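Local coordinates for protein acyl-coenzyme A oxidase 3 (Yarrowia lipolytica, PDB 5YS9) that oxidizes fatty acyl-CoA thioesters to trans-2-enoyl-CoA with FAD as cofactor, passing the electrons to oxygen to give hydrogen peroxide in peroxisomal beta-oxidation, at residues T176-I181 with D185-N190; A281-S284 with K288-Q291; S436-F441 with A661-Q666. One frame throughout, in Å; residues are numbered along the deposited sequence.

Interactions 1 and 2 are neighbours, their centres about 14 Å apart, and come one after the other along the chain. Each is a beta hairpin. The 176-181/185-190 pair belongs to the large mixed sheet of the middle domain, while the 281-284/288-291 pair is a small separate sheet packed against strands 210-219 and 222-232 of that same large sheet. R273 bridges them, binding the D185 carboxylate and the V283 carbonyl. Interaction 3 comes last, about 53 and 58 Å from the other two between centres. It joins two distant parts of the C-terminal helical region, where the second subunit brings W200, D249, I250 and K252 of its own beta-rich region against them.

Interaction 1 of 3, residues T176-I181 with D185-N190; sequences TTATYI and DEFIIN
The ends of the Y180 and D185 side chains meet near the turn, where the phenol OH of Y180 donates to D185 OD1 over 2.6 Å. The oxygen is met on its anti side, somewhat out of the carboxylate plane, and lies at the edge of the phenol ring, whose plane is nearly perpendicular (88°) to the carboxylate. With CG anti to the backbone N (chi1 -179°), the Y180 ring runs out past the end of its strand to reach D185. Its edge also points at the face of F187, an edge-to-face pair with centroids 5.7 Å apart and planes at 60°. On the same side of the sheet A178 CB rests against I189 CD1 at 3.5 Å. The other side carries T177, T179, I181, E186, I188 and N190; there I181 CG1 packs on I188 CD1 at 3.7 Å, and T177 OG1 makes a weak bond to N190 O.

Between the side chains the backbones zip together through three hydrogen-bonded pairs, T177 with N190, T179 with I188 and I181 with E186. The bond from I181 N to E186 O, at 2.8 Å, is nearly straight.

Further out, R273 forms a salt bridge with D185 OD2 and so helps to fix the carboxylate that Y180 uses, while R270 pairs with E186. F187 meets F229 edge-to-face, and A178 and I189 reach strand 222-232, so this side is buried. D185, in a left-handed backbone conformation, joins E186 opposite I181 as a G1 beta bulge, closing an antiparallel hairpin in the beta-rich middle domain of the acyl-CoA dehydrogenase and oxidase fold.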
ATOM      1  N   THR A 176      20.864  25.789   5.557  1.00 41.09           N
ATOM      2  CA  THR A 176      21.894  25.790   6.612  1.00 43.35           C
ATOM      3  C   THR A 176      23.151  26.414   6.033  1.00 40.52           C
ATOM      4  O   THR A 176      23.512  26.125   4.900  1.00 41.18           O
ATOM      5  CB  THR A 176      22.198  24.385   7.170  1.00 42.20           C
ATOM      6  OG1 THR A 176      20.976  23.781   7.613  1.00 43.33           O
ATOM      7  CG2 THR A 176      23.127  24.481   8.365  1.00 41.03           C
ATOM      8  N   THR A 177      23.789  27.270   6.819  1.00 38.30           N
ATOM      9  CA  THR A 177      24.916  28.087   6.356  1.00 35.63           C
ATOM     10  C   THR A 177      26.202  27.748   7.044  1.00 36.17           C
ATOM     11  O   THR A 177      26.191  27.376   8.216  1.00 40.48           O
ATOM     12  CB  THR A 177      24.684  29.591   6.581  1.00 32.65           C
ATOM     13  OG1 THR A 177      24.583  29.884   7.985  1.00 37.70           O
ATOM     14  CG2 THR A 177      23.468  30.047   5.840  1.00 32.06           C
ATOM     15  N   ALA A 178      27.302  27.921   6.306  1.00 35.25           N
ATOM     16  CA  ALA A 178      28.664  27.676   6.757  1.00 33.56           C
ATOM     17  C   ALA A 178      29.482  28.938   6.384  1.00 36.58           C
ATOM     18  O   ALA A 178      29.842  29.139   5.223  1.00 35.65           O
ATOM     19  CB  ALA A 178      29.216  26.427   6.047  1.00 34.81           C
ATOM     20  N   THR A 179      29.757  29.795   7.351  1.00 36.15           N
ATOM     21  CA  THR A 179      30.300  31.105   7.044  1.00 40.63           C
ATOM     22  C   THR A 179      31.778  31.139   7.389  1.00 40.58           C
ATOM     23  O   THR A 179      32.126  30.843   8.526  1.00 43.43           O
ATOM     24  CB  THR A 179      29.526  32.188   7.798  1.00 41.06           C
ATOM     25  OG1 THR A 179      28.159  32.142   7.384  1.00 43.99           O
ATOM     26  CG2 THR A 179      30.047  33.531   7.429  1.00 41.94           C
ATOM     27  N   TYR A 180      32.650  31.462   6.426  1.00 38.88           N
ATOM     28  CA  TYR A 180      34.091  31.444   6.691  1.00 41.95           C
ATOM     29  C   TYR A 180      34.448  32.684   7.513  1.00 44.85           C
ATOM     30  O   TYR A 180      33.999  33.775   7.191  1.00 46.51           O
ATOM     31  CB  TYR A 180      34.933  31.364   5.387  1.00 47.12           C
ATOM     32  CG  TYR A 180      36.449  31.311   5.641  1.00 49.58           C
ATOM     33  CD1 TYR A 180      37.020  30.255   6.339  1.00 49.33           C
ATOM     34  CD2 TYR A 180      37.295  32.333   5.214  1.00 50.54           C
ATOM     35  CE1 TYR A 180      38.376  30.213   6.604  1.00 54.35           C
ATOM     36  CE2 TYR A 180      38.666  32.294   5.457  1.00 48.76           C
ATOM     37  CZ  TYR A 180      39.200  31.238   6.157  1.00 53.81           C
ATOM     38  OH  TYR A 180      40.545  31.177   6.427  1.00 49.50           O
ATOM     39  N   ILE A 181      35.211  32.474   8.576  1.00 46.51           N
ATOM     40  CA  ILE A 181      35.822  33.543   9.327  1.00 48.39           C
ATOM     41  C   ILE A 181      37.330  33.420   9.190  1.00 52.08           C
ATOM     42  O   ILE A 181      37.922  32.476   9.670  1.00 46.45           O
ATOM     43  CB  ILE A 181      35.455  33.429  10.806  1.00 51.22           C
ATOM     44  CG1 ILE A 181      33.949  33.338  10.960  1.00 50.01           C
ATOM     45  CG2 ILE A 181      35.984  34.612  11.581  1.00 50.41           C
ATOM     46  CD1 ILE A 181      33.211  34.362  10.140  1.00 50.24           C
ATOM     47  N   ASP A 185      40.208  31.170  11.063  1.00 47.45           N
ATOM     48  CA  ASP A 185      40.290  30.073  10.115  1.00 48.46           C
ATOM     49  C   ASP A 185      39.240  28.985  10.366  1.00 51.47           C
ATOM     50  O   ASP A 185      39.543  27.805  10.384  1.00 46.81           O
ATOM     51  CB  ASP A 185      41.687  29.480  10.107  1.00 40.69           C
ATOM     52  CG  ASP A 185      41.985  28.747   8.842  1.00 42.96           C
ATOM     53  OD1 ASP A 185      41.390  29.083   7.813  1.00 42.83           O
ATOM     54  OD2 ASP A 185      42.807  27.832   8.871  1.00 40.79           O
ATOM     55  N   GLU A 186      38.009  29.417  10.582  1.00 48.70           N
ATOM     56  CA  GLU A 186      36.895  28.560  10.942  1.00 47.12           C
ATOM     57  C   GLU A 186      35.678  28.744  10.026  1.00 45.48           C
ATOM     58  O   GLU A 186      35.545  29.747   9.324  1.00 42.82           O
ATOM     59  CB  GLU A 186      36.506  28.867  12.389  1.00 50.06           C
ATOM     60  CG  GLU A 186      37.523  28.380  13.434  1.00 49.75           C
ATOM     61  CD  GLU A 186      37.036  28.596  14.869  1.00 51.05           C
ATOM     62  OE1 GLU A 186      36.478  29.673  15.173  1.00 48.28           O
ATOM     63  OE2 GLU A 186      37.201  27.682  15.699  1.00 54.89           O
ATOM     64  N   PHE A 187      34.806  27.740  10.018  1.00 48.09           N
ATOM     65  CA  PHE A 187      33.430  27.919   9.553  1.00 45.92           C
ATOM     66  C   PHE A 187      32.482  28.028  10.746  1.00 43.06           C
ATOM     67  O   PHE A 187      32.661  27.344  11.740  1.00 38.22           O
ATOM     68  CB  PHE A 187      32.979  26.785   8.636  1.00 42.58           C
ATOM     69  CG  PHE A 187      33.684  26.764   7.323  1.00 42.18           C
ATOM     70  CD1 PHE A 187      33.403  27.723   6.368  1.00 40.32           C
ATOM     71  CD2 PHE A 187      34.635  25.784   7.047  1.00 41.34           C
ATOM     72  CE1 PHE A 187      34.048  27.697   5.151  1.00 43.47           C
ATOM     73  CE2 PHE A 187      35.299  25.764   5.837  1.00 43.01           C
ATOM     74  CZ  PHE A 187      35.001  26.720   4.881  1.00 43.36           C
ATOM     75  N   ILE A 188      31.494  28.911  10.615  1.00 42.44           N
ATOM     76  CA  ILE A 188      30.353  28.970  11.490  1.00 41.49           C
ATOM     77  C   ILE A 188      29.188  28.258  10.791  1.00 41.75           C
ATOM     78  O   ILE A 188      28.665  28.761   9.792  1.00 41.39           O
ATOM     79  CB  ILE A 188      29.951  30.416  11.790  1.00 40.77           C
ATOM     80  CG1 ILE A 188      31.137  31.177  12.425  1.00 45.85           C
ATOM     81  CG2 ILE A 188      28.735  30.451  12.724  1.00 38.98           C
ATOM     82  CD1 ILE A 188      30.800  32.630  12.799  1.00 46.28           C
ATOM     83  N   ILE A 189      28.771  27.116  11.351  1.00 40.04           N
ATOM     84  CA  ILE A 189      27.600  26.380  10.890  1.00 39.22           C
ATOM     85  C   ILE A 189      26.341  26.858  11.626  1.00 38.11           C
ATOM     86  O   ILE A 189      26.290  26.816  12.869  1.00 37.41           O
ATOM     87  CB  ILE A 189      27.730  24.872  11.104  1.00 42.36           C
ATOM     88  CG1 ILE A 189      29.102  24.336  10.585  1.00 47.52           C
ATOM     89  CG2 ILE A 189      26.550  24.169  10.438  1.00 41.06           C
ATOM     90  CD1 ILE A 189      29.477  24.779   9.176  1.00 46.88           C
ATOM     91  N   ASN A 190      25.344  27.330  10.861  1.00 32.86           N
ATOM     92  CA  ASN A 190      24.164  27.930  11.447  1.00 33.52           C
ATOM     93  C   ASN A 190      22.878  27.518  10.744  1.00 35.51           C
ATOM     94  O   ASN A 190      22.778  27.522   9.507  1.00 34.52           O
ATOM     95  CB  ASN A 190      24.262  29.470  11.536  1.00 32.72           C
ATOM     96  CG  ASN A 190      23.231  30.068  12.486  1.00 33.50           C
ATOM     97  OD1 ASN A 190      23.283  29.862  13.729  1.00 31.16           O
ATOM     98  ND2 ASN A 190      22.247  30.763  11.913  1.00 30.76           N
TER

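Interaction 2 of 3, residues A281-S284 with K288-Q291; sequences AKVS and KVSQ
K288 loses the most surface to the opposite strand, and its contacts are made by the backbone and CB. Its N-H donates to S284 OG at 3.1 Å, while its carbonyl O accepts from S284 N at 3.0 Å, so that S284 grips K288 from both ends of the residue. The hydroxyl reaches K288 N because chi1 of 67° tucks S284 OG in over its own backbone, turned toward the other strand. The same OG lies 3.7 Å from K288 CB and is also hydrogen-bonded to T286 OG1 in the turn. Beyond CB the lysine chain, bent at chi2 and chi4, leads away from S284.

K282 and S290 come next in buried area and form the hydrogen-bonded pair of the ladder. K282 N reaches S290 O at 2.9 Å in a nearly straight bond (174°), and S290 N returns one to K282 O at 3.0 Å. Together these residues build a two-stranded antiparallel beta hairpin with three residues, 285 to 287, between its segments. At the turn, K288 N gives its hydrogen bond to the S284 hydroxyl rather than to the S284 carbonyl. On the side of the sheet that K282 and S290 share, K282 CB sits 3.9 Å from S290 OG; the rest of the lysine heads off to hydrogen-bond M278 O through NZ.

V283 and V289 occupy the other side as a non-hydrogen-bonded pair. Their side chains lie next to each other and point the same way, CG2 to CG2 at 4.2 Å. Under them are L217 and V219 of strand 210-219, with M276 and M278 also against V283, and R273 NE is bonded to V283 O.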
ATOM      1  N   ALA A 281      35.777  20.988  -4.138  1.00 51.00           N
ATOM      2  CA  ALA A 281      35.792  22.413  -3.869  1.00 44.01           C
ATOM      3  C   ALA A 281      36.769  22.688  -2.744  1.00 45.63           C
ATOM      4  O   ALA A 281      36.714  22.008  -1.712  1.00 42.73           O
ATOM      5  CB  ALA A 281      34.399  22.878  -3.494  1.00 47.31           C
ATOM      6  N   LYS A 282      37.639  23.699  -2.926  1.00 46.10           N
ATOM      7  CA  LYS A 282      38.689  24.040  -1.946  1.00 45.77           C
ATOM      8  C   LYS A 282      38.598  25.511  -1.549  1.00 43.58           C
ATOM      9  O   LYS A 282      38.246  26.338  -2.370  1.00 41.45           O
ATOM     10  CB  LYS A 282      40.099  23.752  -2.493  1.00 49.99           C
ATOM     11  CG  LYS A 282      40.199  22.531  -3.402  1.00 51.86           C
ATOM     12  CD  LYS A 282      41.572  22.438  -4.032  1.00 60.83           C
ATOM     13  CE  LYS A 282      41.757  21.121  -4.782  1.00 66.12           C
ATOM     14  NZ  LYS A 282      41.614  19.945  -3.870  1.00 64.43           N
ATOM     15  N   VAL A 283      38.945  25.791  -0.289  1.00 39.30           N
ATOM     16  CA  VAL A 283      38.936  27.107   0.321  1.00 41.32           C
ATOM     17  C   VAL A 283      40.295  27.234   1.033  1.00 45.57           C
ATOM     18  O   VAL A 283      40.654  26.384   1.839  1.00 37.88           O
ATOM     19  CB  VAL A 283      37.778  27.296   1.352  1.00 42.01           C
ATOM     20  CG1 VAL A 283      37.825  28.668   2.014  1.00 42.24           C
ATOM     21  CG2 VAL A 283      36.428  27.117   0.687  1.00 44.76           C
ATOM     22  N   SER A 284      41.058  28.273   0.694  1.00 51.40           N
ATOM     23  CA  SER A 284      42.394  28.465   1.243  1.00 52.54           C
ATOM     24  C   SER A 284      42.237  29.197   2.559  1.00 53.91           C
ATOM     25  O   SER A 284      41.137  29.675   2.885  1.00 53.40           O
ATOM     26  CB  SER A 284      43.258  29.305   0.300  1.00 56.52           C
ATOM     27  OG  SER A 284      42.782  30.645   0.220  1.00 55.80           O
ATOM     28  N   LYS A 288      40.162  32.211  -0.477  1.00 60.03           N
ATOM     29  CA  LYS A 288      39.972  32.056  -1.919  1.00 63.89           C
ATOM     30  C   LYS A 288      39.379  30.666  -2.176  1.00 59.11           C
ATOM     31  O   LYS A 288      39.870  29.667  -1.625  1.00 59.83           O
ATOM     32  CB  LYS A 288      41.286  32.304  -2.699  1.00 67.39           C
ATOM     33  CG  LYS A 288      41.539  33.768  -3.080  1.00 72.69           C
ATOM     34  CD  LYS A 288      41.233  34.778  -1.956  1.00 80.11           C
ATOM     35  CE  LYS A 288      41.634  36.213  -2.294  1.00 80.75           C
ATOM     36  NZ  LYS A 288      43.071  36.317  -2.683  1.00 85.77           N
ATOM     37  N   VAL A 289      38.336  30.639  -3.012  1.00 53.66           N
ATOM     38  CA  VAL A 289      37.548  29.459  -3.351  1.00 51.82           C
ATOM     39  C   VAL A 289      37.873  29.036  -4.785  1.00 52.55           C
ATOM     40  O   VAL A 289      37.861  29.888  -5.677  1.00 47.62           O
ATOM     41  CB  VAL A 289      36.034  29.778  -3.260  1.00 54.09           C
ATOM     42  CG1 VAL A 289      35.167  28.577  -3.630  1.00 52.46           C
ATOM     43  CG2 VAL A 289      35.674  30.326  -1.880  1.00 56.31           C
ATOM     44  N   SER A 290      38.147  27.733  -4.973  1.00 51.76           N
ATOM     45  CA  SER A 290      38.434  27.094  -6.258  1.00 53.92           C
ATOM     46  C   SER A 290      37.607  25.816  -6.400  1.00 55.53           C
ATOM     47  O   SER A 290      37.338  25.144  -5.422  1.00 65.97           O
ATOM     48  CB  SER A 290      39.917  26.733  -6.358  1.00 54.86           C
ATOM     49  OG  SER A 290      40.508  26.635  -5.069  1.00 65.17           O
ATOM     50  N   GLN A 291      37.212  25.497  -7.627  1.00 60.04           N
ATOM     51  CA  GLN A 291      36.428  24.302  -7.967  1.00 57.51           C
ATOM     52  C   GLN A 291      36.982  23.698  -9.277  1.00 57.83           C
ATOM     53  O   GLN A 291      36.382  23.912 -10.328  1.00 54.31           O
ATOM     54  CB  GLN A 291      34.924  24.646  -8.074  1.00 54.32           C
ATOM     55  CG  GLN A 291      34.373  25.135  -6.715  1.00 64.81           C
ATOM     56  CD  GLN A 291      32.855  25.365  -6.602  1.00 61.65           C
ATOM     57  OE1 GLN A 291      32.414  26.445  -6.144  1.00 57.90           O
ATOM     58  NE2 GLN A 291      32.063  24.343  -6.948  1.00 49.98           N
TER

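Interaction 3 of 3, residues S436-F441 with A661-Q666; sequences SGYNGF and AKVNQQ
Y438 OH, which rests 3.6 Å from Q666 CB on helix 655-666, is the polar atom that several groups grip. It is hydrogen-bonded to D75 OD1, to N667 ND2 just beyond the helix segment, and to the backbone N of K252 in the second subunit. The D75 carboxylate serves both sides of the contact, since its OD2 is bonded to Q666 NE2.

The ring below this oxygen meets the helix through carbon alone. Q666 CG lies 3.8 Å from Y438 CE1, with the amide plane turned 70° from the ring. V663 CG2 approaches Y438 CD2 at 4.0 Å, its side chain crossing the tyrosine at about a right angle. K662 CD comes to 4.2 Å from Y438 CD1; the lysine chain, kinked twice, carries NZ on to S71 OG.

With chi1 at -53° the tyrosine side chain leaves the 3-10 turn of residues 437-439 toward the helix, which brings its ring onto K662, V663 and Q666. An ST turn steadies the start of that turn: S436 OG accepts from Y438 N at 3.2 Å. The second subunit covers the site further, placing W200 on S436, I250 on Y438 and D249 on V663.

The phenol thus joins three parts of one chain to the partner subunit. N667 ND2 and K252 N of the second subunit probably donate to the oxygen while its own proton would go to D75, whose negative charge should favour the neutral phenol; these bonds fix where the end of the side chain lies, while the aliphatic stems of K662, V663 and Q666 keep the ring packed against the helix.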
ATOM      1  N   SER A 436      -2.001 -11.300   9.174  1.00 27.18           N
ATOM      2  CA  SER A 436      -1.265 -11.754  10.348  1.00 28.53           C
ATOM      3  C   SER A 436       0.127 -11.174  10.313  1.00 28.54           C
ATOM      4  O   SER A 436       0.874 -11.419   9.373  1.00 29.17           O
ATOM      5  CB  SER A 436      -1.169 -13.289  10.444  1.00 28.52           C
ATOM      6  OG  SER A 436      -0.099 -13.672  11.320  1.00 26.21           O
ATOM      7  N   GLY A 437       0.491 -10.420  11.342  1.00 29.61           N
ATOM      8  CA  GLY A 437       1.853  -9.883  11.440  1.00 31.97           C
ATOM      9  C   GLY A 437       2.970 -10.920  11.196  1.00 31.79           C
ATOM     10  O   GLY A 437       4.039 -10.580  10.694  1.00 34.35           O
ATOM     11  N   TYR A 438       2.736 -12.171  11.573  1.00 31.33           N
ATOM     12  CA  TYR A 438       3.759 -13.242  11.450  1.00 33.32           C
ATOM     13  C   TYR A 438       4.028 -13.641   9.996  1.00 31.65           C
ATOM     14  O   TYR A 438       5.065 -14.194   9.696  1.00 29.74           O
ATOM     15  CB  TYR A 438       3.402 -14.479  12.347  1.00 32.47           C
ATOM     16  CG  TYR A 438       3.151 -14.029  13.759  1.00 34.63           C
ATOM     17  CD1 TYR A 438       4.176 -13.383  14.491  1.00 36.07           C
ATOM     18  CD2 TYR A 438       1.881 -14.139  14.349  1.00 32.45           C
ATOM     19  CE1 TYR A 438       3.936 -12.880  15.767  1.00 33.76           C
ATOM     20  CE2 TYR A 438       1.651 -13.653  15.633  1.00 32.70           C
ATOM     21  CZ  TYR A 438       2.677 -13.033  16.326  1.00 34.26           C
ATOM     22  OH  TYR A 438       2.456 -12.547  17.580  1.00 34.21           O
ATOM     23  N   ASN A 439       3.093 -13.367   9.095  1.00 30.00           N
ATOM     24  CA  ASN A 439       3.353 -13.631   7.709  1.00 30.80           C
ATOM     25  C   ASN A 439       4.083 -12.484   6.985  1.00 32.01           C
ATOM     26  O   ASN A 439       4.324 -12.587   5.807  1.00 34.28           O
ATOM     27  CB  ASN A 439       2.084 -14.074   7.034  1.00 32.26           C
ATOM     28  CG  ASN A 439       1.624 -15.417   7.553  1.00 32.60           C
ATOM     29  OD1 ASN A 439       2.425 -16.355   7.613  1.00 31.04           O
ATOM     30  ND2 ASN A 439       0.361 -15.516   7.975  1.00 31.48           N
ATOM     31  N   GLY A 440       4.446 -11.411   7.704  1.00 31.79           N
ATOM     32  CA  GLY A 440       5.447 -10.443   7.280  1.00 31.21           C
ATOM     33  C   GLY A 440       4.996  -9.313   6.391  1.00 31.31           C
ATOM     34  O   GLY A 440       5.648  -8.264   6.349  1.00 35.75           O
ATOM     35  N   PHE A 441       3.887  -9.491   5.687  1.00 31.05           N
ATOM     36  CA  PHE A 441       3.395  -8.458   4.769  1.00 29.60           C
ATOM     37  C   PHE A 441       3.332  -7.052   5.386  1.00 29.08           C
ATOM     38  O   PHE A 441       3.800  -6.091   4.786  1.00 35.69           O
ATOM     39  CB  PHE A 441       2.031  -8.833   4.218  1.00 31.80           C
ATOM     40  CG  PHE A 441       1.994 -10.163   3.500  1.00 33.78           C
ATOM     41  CD1 PHE A 441       2.519 -10.292   2.224  1.00 34.38           C
ATOM     42  CD2 PHE A 441       1.407 -11.280   4.094  1.00 37.86           C
ATOM     43  CE1 PHE A 441       2.495 -11.500   1.574  1.00 34.82           C
ATOM     44  CE2 PHE A 441       1.363 -12.503   3.433  1.00 36.00           C
ATOM     45  CZ  PHE A 441       1.905 -12.600   2.171  1.00 36.64           C
ATOM     46  N   ALA A 661       1.485 -23.101  14.971  1.00 28.01           N
ATOM     47  CA  ALA A 661       2.628 -23.219  15.864  1.00 28.19           C
ATOM     48  C   ALA A 661       3.155 -21.862  16.236  1.00 30.19           C
ATOM     49  O   ALA A 661       3.498 -21.654  17.392  1.00 30.77           O
ATOM     50  CB  ALA A 661       3.754 -24.089  15.267  1.00 26.43           C
ATOM     51  N   LYS A 662       3.208 -20.947  15.251  1.00 32.70           N
ATOM     52  CA  LYS A 662       3.881 -19.637  15.396  1.00 34.07           C
ATOM     53  C   LYS A 662       3.049 -18.744  16.320  1.00 32.27           C
ATOM     54  O   LYS A 662       3.571 -18.108  17.245  1.00 33.72           O
ATOM     55  CB  LYS A 662       4.105 -18.967  14.016  1.00 34.92           C
ATOM     56  CG  LYS A 662       5.478 -18.339  13.820  1.00 35.60           C
ATOM     57  CD  LYS A 662       5.723 -17.234  14.795  1.00 36.18           C
ATOM     58  CE  LYS A 662       7.044 -16.485  14.531  1.00 38.81           C
ATOM     59  NZ  LYS A 662       8.257 -17.312  14.704  1.00 38.97           N
ATOM     60  N   VAL A 663       1.743 -18.746  16.086  1.00 28.49           N
ATOM     61  CA  VAL A 663       0.816 -18.001  16.904  1.00 28.03           C
ATOM     62  C   VAL A 663       0.878 -18.380  18.387  1.00 27.93           C
ATOM     63  O   VAL A 663       1.001 -17.488  19.227  1.00 24.50           O
ATOM     64  CB  VAL A 663      -0.610 -18.088  16.309  1.00 28.65           C
ATOM     65  CG1 VAL A 663      -1.704 -17.855  17.337  1.00 29.60           C
ATOM     66  CG2 VAL A 663      -0.729 -17.109  15.166  1.00 28.61           C
ATOM     67  N   ASN A 664       0.830 -19.683  18.695  1.00 29.60           N
ATOM     68  CA  ASN A 664       0.885 -20.191  20.085  1.00 29.97           C
ATOM     69  C   ASN A 664       2.222 -19.986  20.735  1.00 32.12           C
ATOM     70  O   ASN A 664       2.255 -19.709  21.893  1.00 34.52           O
ATOM     71  CB  ASN A 664       0.472 -21.676  20.164  1.00 32.93           C
ATOM     72  CG  ASN A 664      -1.023 -21.847  19.959  1.00 34.56           C
ATOM     73  OD1 ASN A 664      -1.509 -22.009  18.841  1.00 40.78           O
ATOM     74  ND2 ASN A 664      -1.762 -21.719  21.026  1.00 34.61           N
ATOM     75  N   GLN A 665       3.319 -20.097  19.986  1.00 35.13           N
ATOM     76  CA  GLN A 665       4.662 -19.832  20.526  1.00 35.44           C
ATOM     77  C   GLN A 665       4.799 -18.402  21.010  1.00 31.96           C
ATOM     78  O   GLN A 665       5.254 -18.181  22.096  1.00 30.68           O
ATOM     79  CB  GLN A 665       5.758 -20.121  19.502  1.00 35.97           C
ATOM     80  CG  GLN A 665       6.008 -21.601  19.352  1.00 40.37           C
ATOM     81  CD  GLN A 665       6.731 -22.035  18.073  1.00 44.97           C
ATOM     82  OE1 GLN A 665       6.914 -23.238  17.852  1.00 50.60           O
ATOM     83  NE2 GLN A 665       7.143 -21.088  17.237  1.00 45.21           N
ATOM     84  N   GLN A 666       4.364 -17.457  20.201  1.00 31.53           N
ATOM     85  CA  GLN A 666       4.410 -16.040  20.537  1.00 29.83           C
ATOM     86  C   GLN A 666       3.264 -15.618  21.409  1.00 30.81           C
ATOM     87  O   GLN A 666       3.341 -14.562  21.992  1.00 30.59           O
ATOM     88  CB  GLN A 666       4.321 -15.187  19.272  1.00 31.91           C
ATOM     89  CG  GLN A 666       5.426 -15.400  18.254  1.00 33.51           C
ATOM     90  CD  GLN A 666       6.766 -15.040  18.849  1.00 36.92           C
ATOM     91  OE1 GLN A 666       7.559 -15.913  19.096  1.00 36.21           O
ATOM     92  NE2 GLN A 666       7.003 -13.743  19.121  1.00 36.20           N
TER